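PDB 6EUD: ATP-dependent RNA helicase HrpB from Escherichia coli, which hydrolyses ATP to ADP and phosphate as a DEAH/RHA-type helicase that binds single-stranded RNA. Local coordinates for residues 141-146 and 153-158. Residues are numbered along the deposited sequence; the frame is centred on the assembly and turned at random.
Sequences LLLDVQ and LKLLIM
Leu142 and Val145 of helix 133-145, with Gln146 following directly, pack against Leu153 and Leu155, where the chain turns back into the sheet as strand 154-159. Helix and strand are the last two elements of a beta-alpha-beta unit that starts with strand 120-125, in the P-loop NTPase-type ATP-binding domain; the helix lies over one face of its central sheet.

The apolar part is a set of methyl contacts. CD1 of Leu142 meets CD1 of Leu155 at 3.8 Å, the two side chains crossing at a slant, and both also touch Val123 of strand 120-125. Further along the helix, CG1 of Val145 reaches CD2 of Leu153 at 3.7 Å; a chi1 of 178°, with CG1 anti to the valine's backbone N, directs this branch at the leucine methyl. Leu143 starts out pointing away from the strand, yet its CD2 ends 4.3 Å from CD2 of Leu155. Ile111 of helix 106-113 also packs on Leu142 and Val145, and Trp370 of helix 361-370 touches Val145.

The polar part belongs to Gln146. Its chain runs extended beyond CG (chi2 175°) and carries the amide over to the residue just ahead of the strand, crossing the Leu155 side chain at about a right angle. There NE2 of Gln146 donates to Leu153 O at 2.7 Å, with an N-H...O angle of 160° and the oxygen close to the glutamine's amide plane. The same NE2 also bonds to Pro24 O. With an alanine in its place, the Leu153 carbonyl would probably lose this donor, and the side-chain tie to the 24-25 loop would go as well. A third hydrogen bond helps fix the rotation of the amide, joining Gln146 OE1 to NE2 of Gln25.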
ATOM      1  N   LEU A 141     -13.206  14.567   2.382  1.00 48.16           N
ATOM      2  CA  LEU A 141     -13.890  15.502   1.493  1.00 45.56           C
ATOM      3  C   LEU A 141     -14.804  16.408   2.290  1.00 48.54           C
ATOM      4  O   LEU A 141     -14.790  17.625   2.129  1.00 55.84           O
ATOM      5  CB  LEU A 141     -14.686  14.751   0.426  1.00 43.97           C
ATOM      6  CG  LEU A 141     -13.792  13.960  -0.534  1.00 41.32           C
ATOM      7  CD1 LEU A 141     -14.594  12.998  -1.375  1.00 39.67           C
ATOM      8  CD2 LEU A 141     -13.034  14.923  -1.426  1.00 37.89           C
ATOM      9  N   LEU A 142     -15.584  15.814   3.175  1.00 48.71           N
ATOM     10  CA  LEU A 142     -16.531  16.578   3.980  1.00 49.92           C
ATOM     11  C   LEU A 142     -15.864  17.586   4.929  1.00 54.64           C
ATOM     12  O   LEU A 142     -16.422  18.644   5.211  1.00 60.66           O
ATOM     13  CB  LEU A 142     -17.415  15.618   4.766  1.00 48.04           C
ATOM     14  CG  LEU A 142     -18.386  14.846   3.881  1.00 49.22           C
ATOM     15  CD1 LEU A 142     -19.025  13.692   4.637  1.00 46.88           C
ATOM     16  CD2 LEU A 142     -19.434  15.804   3.322  1.00 53.00           C
ATOM     17  N   LEU A 143     -14.677  17.262   5.427  1.00 51.96           N
ATOM     18  CA  LEU A 143     -13.931  18.206   6.247  1.00 52.91           C
ATOM     19  C   LEU A 143     -13.387  19.360   5.383  1.00 54.71           C
ATOM     20  O   LEU A 143     -13.134  20.459   5.886  1.00 49.60           O
ATOM     21  CB  LEU A 143     -12.794  17.490   6.973  1.00 52.28           C
ATOM     22  CG  LEU A 143     -13.212  16.567   8.128  1.00 49.25           C
ATOM     23  CD1 LEU A 143     -12.007  15.864   8.769  1.00 42.71           C
ATOM     24  CD2 LEU A 143     -14.000  17.351   9.161  1.00 47.30           C
ATOM     25  N   ASP A 144     -13.217  19.119   4.084  1.00 55.03           N
ATOM     26  CA  ASP A 144     -12.771  20.184   3.204  1.00 61.32           C
ATOM     27  C   ASP A 144     -13.941  21.057   2.769  1.00 65.00           C
ATOM     28  O   ASP A 144     -13.795  22.276   2.668  1.00 73.92           O
ATOM     29  CB  ASP A 144     -12.043  19.635   1.985  1.00 63.51           C
ATOM     30  CG  ASP A 144     -10.545  19.660   2.162  1.00 71.84           C
ATOM     31  OD1 ASP A 144     -10.081  19.819   3.314  1.00 75.09           O
ATOM     32  OD2 ASP A 144      -9.831  19.550   1.154  1.00 77.84           O
ATOM     33  N   VAL A 145     -15.094  20.437   2.523  1.00 60.94           N
ATOM     34  CA  VAL A 145     -16.316  21.182   2.252  1.00 59.72           C
ATOM     35  C   VAL A 145     -16.636  22.126   3.415  1.00 63.35           C
ATOM     36  O   VAL A 145     -17.115  23.240   3.209  1.00 65.78           O
ATOM     37  CB  VAL A 145     -17.514  20.252   2.027  1.00 55.91           C
ATOM     38  CG1 VAL A 145     -18.773  21.075   1.793  1.00 54.16           C
ATOM     39  CG2 VAL A 145     -17.247  19.288   0.866  1.00 51.96           C
ATOM     40  N   GLN A 146     -16.348  21.674   4.635  1.00 63.52           N
ATOM     41  CA  GLN A 146     -16.623  22.454   5.844  1.00 67.21           C
ATOM     42  C   GLN A 146     -15.645  23.605   6.102  1.00 66.66           C
ATOM     43  O   GLN A 146     -15.924  24.486   6.914  1.00 63.64           O
ATOM     44  CB  GLN A 146     -16.626  21.541   7.065  1.00 68.53           C
ATOM     45  CG  GLN A 146     -17.880  20.725   7.245  1.00 70.83           C
ATOM     46  CD  GLN A 146     -17.738  19.767   8.400  1.00 73.51           C
ATOM     47  OE1 GLN A 146     -16.729  19.068   8.512  1.00 76.07           O
ATOM     48  NE2 GLN A 146     -18.733  19.739   9.280  1.00 74.16           N
ATOM     49  N   LEU A 153     -22.621  23.297   7.411  1.00 74.66           N
ATOM     50  CA  LEU A 153     -22.791  21.869   7.143  1.00 74.70           C
ATOM     51  C   LEU A 153     -22.320  21.018   8.323  1.00 75.07           C
ATOM     52  O   LEU A 153     -21.122  20.891   8.563  1.00 75.56           O
ATOM     53  CB  LEU A 153     -22.034  21.471   5.867  1.00 70.98           C
ATOM     54  CG  LEU A 153     -21.960  19.971   5.545  1.00 68.70           C
ATOM     55  CD1 LEU A 153     -23.323  19.391   5.156  1.00 67.07           C
ATOM     56  CD2 LEU A 153     -20.921  19.702   4.461  1.00 68.02           C
ATOM     57  N   LYS A 154     -23.264  20.434   9.056  1.00 75.26           N
ATOM     58  CA  LYS A 154     -22.933  19.649  10.247  1.00 70.06           C
ATOM     59  C   LYS A 154     -22.528  18.240   9.845  1.00 66.96           C
ATOM     60  O   LYS A 154     -22.745  17.840   8.702  1.00 62.54           O
ATOM     61  CB  LYS A 154     -24.115  19.609  11.215  1.00 69.97           C
ATOM     62  CG  LYS A 154     -24.579  20.972  11.663  1.00 75.70           C
ATOM     63  CD  LYS A 154     -25.817  20.862  12.517  1.00 82.28           C
ATOM     64  CE  LYS A 154     -26.352  22.232  12.891  1.00 87.79           C
ATOM     65  NZ  LYS A 154     -27.587  22.121  13.720  1.00 92.16           N
ATOM     66  N   LEU A 155     -21.967  17.482  10.785  1.00 67.13           N
ATOM     67  CA  LEU A 155     -21.418  16.167  10.465  1.00 65.14           C
ATOM     68  C   LEU A 155     -21.505  15.186  11.638  1.00 62.95           C
ATOM     69  O   LEU A 155     -20.897  15.405  12.696  1.00 61.63           O
ATOM     70  CB  LEU A 155     -19.961  16.321  10.007  1.00 65.91           C
ATOM     71  CG  LEU A 155     -19.241  15.112   9.432  1.00 64.02           C
ATOM     72  CD1 LEU A 155     -20.006  14.624   8.228  1.00 67.59           C
ATOM     73  CD2 LEU A 155     -17.823  15.484   9.065  1.00 61.84           C
ATOM     74  N   LEU A 156     -22.255  14.101  11.446  1.00 60.03           N
ATOM     75  CA  LEU A 156     -22.383  13.083  12.484  1.00 58.30           C
ATOM     76  C   LEU A 156     -21.657  11.775  12.156  1.00 55.77           C
ATOM     77  O   LEU A 156     -22.004  11.059  11.217  1.00 54.65           O
ATOM     78  CB  LEU A 156     -23.856  12.781  12.749  1.00 61.83           C
ATOM     79  CG  LEU A 156     -24.101  11.714  13.823  1.00 60.30           C
ATOM     80  CD1 LEU A 156     -23.403  12.091  15.129  1.00 60.74           C
ATOM     81  CD2 LEU A 156     -25.583  11.563  14.053  1.00 59.05           C
ATOM     82  N   ILE A 157     -20.661  11.446  12.960  1.00 53.83           N
ATOM     83  CA  ILE A 157     -19.941  10.203  12.753  1.00 51.41           C
ATOM     84  C   ILE A 157     -20.378   9.183  13.794  1.00 56.14           C
ATOM     85  O   ILE A 157     -20.229   9.401  14.999  1.00 57.11           O
ATOM     86  CB  ILE A 157     -18.425  10.434  12.805  1.00 47.68           C
ATOM     87  CG1 ILE A 157     -18.051  11.488  11.766  1.00 48.23           C
ATOM     88  CG2 ILE A 157     -17.666   9.135  12.563  1.00 36.15           C
ATOM     89  CD1 ILE A 157     -16.611  11.886  11.783  1.00 51.78           C
ATOM     90  N   MET A 158     -20.943   8.078  13.315  1.00 55.03           N
ATOM     91  CA  MET A 158     -21.462   7.034  14.189  1.00 52.23           C
ATOM     92  C   MET A 158     -20.563   5.816  14.179  1.00 51.73           C
ATOM     93  O   MET A 158     -20.297   5.216  13.136  1.00 50.35           O
ATOM     94  CB  MET A 158     -22.866   6.609  13.772  1.00 54.82           C
ATOM     95  CG  MET A 158     -23.950   7.669  13.908  1.00 61.28           C
ATOM     96  SD  MET A 158     -25.531   6.945  13.438  1.00 80.52           S
ATOM     97  CE  MET A 158     -26.621   8.332  13.651  1.00 83.51           C
TER